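Local atomic coordinates of type-iv like pilin ttha1222 (Thermus thermophilus, PDB entry 5G2F), a protein that is a type IV-like competence pilin of unknown exact function, probably taking part in DNA uptake during natural transformation. Residues A[10-15]-A[74-79]. Residues are numbered along the deposited sequence; the frame is centred on the assembly and turned at random.
Sequences YVRNVA and VVYKSS
Tyr76 meets Val11, Arg12 and Ala15 of the helix, and no hydrogen bond crosses between 10-15 and 74-79. The CB of Ala15 meets the ring obliquely, 3.6 Å from Tyr76 CE2. This is an off-centre CH-pi contact: the methyl carbon lies 4.1 Å from the centroid of the Tyr76 ring and 29° off the ring normal. At the root of the same side chain, Val11 CG1 touches Tyr76 CB at 3.5 Å. The other branch of Val11 serves a second partner, with CG2 3.7 Å from Val74 CG2. Val11 therefore spans two inward-pointing strand residues, Val74 and Tyr76. Its CG1 is anti to the backbone N, and this rotation sends one methyl to each of them.

The CB of Arg12 does not point at the strand, but the chain, extended from CG to NE, brings NH1 within 4.1 Å of Tyr76 CE1. The guanidinium and ring planes stand 76° apart, so the two groups are not stacked. Tyr76 has CG anti to its backbone N, which turns the ring toward the helix, with CE1 near Arg12 and CE2 near Ala15. Val11 and Ala15 are one helical turn apart, joined by the hydrogen bond from Ala15 N to Val11 O.

The axes of segments 10-15 and 74-77 come within 9.2 Å and run nearly parallel, at 26°. Strand 73-77 is held in the antiparallel sheet by backbone hydrogen bonds between Val74 and Ala64 and between Tyr76 and Ile62. Leu83 of strand 82-83 also touches Val11, Arg12 and Tyr76. Val14 packs on Ile62 and Ile52. Helix 3-19 thus packs on one face of the sheet, running roughly along strand 73-77, as in the globular domain of type IV pilins, the part of the protein this chain holds. This contact lies toward the 82-83 side and Val14 toward strand 47-54.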
# COMPACT_ATOMS: atom_id res chain seq x y z
N TYR A 10 -6.37 -16.05 1.96
CA TYR A 10 -6.09 -14.65 1.62
C TYR A 10 -4.61 -14.38 1.43
O TYR A 10 -4.19 -13.78 0.45
CB TYR A 10 -6.63 -13.72 2.71
CG TYR A 10 -6.44 -12.28 2.42
CD1 TYR A 10 -7.15 -11.67 1.38
CD2 TYR A 10 -5.52 -11.53 3.12
CE1 TYR A 10 -6.96 -10.34 1.08
CE2 TYR A 10 -5.33 -10.19 2.83
CZ TYR A 10 -6.07 -9.59 1.83
OH TYR A 10 -5.85 -8.25 1.50
N VAL A 11 -3.79 -14.91 2.35
CA VAL A 11 -2.34 -14.75 2.27
C VAL A 11 -1.81 -15.34 0.97
O VAL A 11 -0.98 -14.73 0.33
CB VAL A 11 -1.64 -15.34 3.52
CG1 VAL A 11 -0.14 -15.41 3.32
CG2 VAL A 11 -1.97 -14.47 4.73
N ARG A 12 -2.30 -16.53 0.59
CA ARG A 12 -1.86 -17.14 -0.65
C ARG A 12 -2.24 -16.29 -1.84
O ARG A 12 -1.47 -16.17 -2.79
CB ARG A 12 -2.40 -18.56 -0.82
CG ARG A 12 -1.74 -19.54 0.15
CD ARG A 12 -2.03 -20.99 -0.22
NE ARG A 12 -1.34 -21.95 0.66
CZ ARG A 12 -0.03 -22.23 0.61
NH1 ARG A 12 0.77 -21.65 -0.29
NH2 ARG A 12 0.48 -23.13 1.46
N ASN A 13 -3.43 -15.68 -1.79
CA ASN A 13 -3.84 -14.75 -2.86
C ASN A 13 -2.99 -13.48 -2.94
O ASN A 13 -2.69 -13.01 -4.05
CB ASN A 13 -5.35 -14.44 -2.79
CG ASN A 13 -6.19 -15.55 -3.40
OD1 ASN A 13 -5.78 -16.18 -4.37
ND2 ASN A 13 -7.38 -15.77 -2.85
N VAL A 14 -2.54 -12.97 -1.78
CA VAL A 14 -1.59 -11.85 -1.74
C VAL A 14 -0.29 -12.25 -2.44
O VAL A 14 0.21 -11.54 -3.31
CB VAL A 14 -1.31 -11.37 -0.30
CG1 VAL A 14 -0.22 -10.32 -0.24
CG2 VAL A 14 -2.59 -10.82 0.32
N ALA A 15 0.24 -13.41 -2.07
CA ALA A 15 1.46 -13.93 -2.70
C ALA A 15 1.32 -14.08 -4.22
O ALA A 15 2.19 -13.63 -4.96
CB ALA A 15 1.84 -15.28 -2.11
N VAL A 74 -0.36 -15.89 10.73
CA VAL A 74 0.15 -16.73 9.67
C VAL A 74 1.25 -16.01 8.92
O VAL A 74 1.21 -14.78 8.74
CB VAL A 74 -0.90 -17.24 8.70
CG1 VAL A 74 -1.84 -18.19 9.44
CG2 VAL A 74 -1.66 -16.11 8.07
N VAL A 75 2.25 -16.78 8.49
CA VAL A 75 3.41 -16.23 7.82
C VAL A 75 3.70 -17.02 6.53
O VAL A 75 3.80 -18.24 6.56
CB VAL A 75 4.62 -16.30 8.75
CG1 VAL A 75 5.87 -15.73 8.10
CG2 VAL A 75 4.34 -15.59 10.05
N TYR A 76 3.78 -16.31 5.40
CA TYR A 76 4.19 -16.87 4.11
C TYR A 76 5.55 -16.34 3.75
O TYR A 76 5.77 -15.14 3.81
CB TYR A 76 3.20 -16.52 2.99
CG TYR A 76 3.59 -17.08 1.67
CD1 TYR A 76 3.36 -18.40 1.33
CD2 TYR A 76 4.30 -16.32 0.78
CE1 TYR A 76 3.80 -18.93 0.13
CE2 TYR A 76 4.67 -16.81 -0.45
CZ TYR A 76 4.42 -18.11 -0.78
OH TYR A 76 4.88 -18.59 -1.97
N LYS A 77 6.46 -17.23 3.36
CA LYS A 77 7.81 -16.85 2.90
C LYS A 77 7.95 -17.26 1.45
O LYS A 77 7.89 -18.47 1.12
CB LYS A 77 8.89 -17.56 3.77
CG LYS A 77 8.88 -17.03 5.21
CD LYS A 77 9.82 -17.78 6.16
CE LYS A 77 9.59 -17.29 7.57
NZ LYS A 77 10.41 -18.00 8.58
N SER A 78 8.16 -16.29 0.57
CA SER A 78 8.29 -16.61 -0.85
C SER A 78 9.54 -17.43 -1.16
O SER A 78 9.52 -18.22 -2.12
CB SER A 78 8.29 -15.36 -1.73
OG SER A 78 9.49 -14.60 -1.55
N SER A 79 10.58 -17.29 -0.34
CA SER A 79 11.83 -17.96 -0.65
C SER A 79 11.70 -19.48 -0.58
O SER A 79 12.33 -20.16 -1.39
CB SER A 79 13.00 -17.53 0.26
OG SER A 79 12.68 -17.69 1.65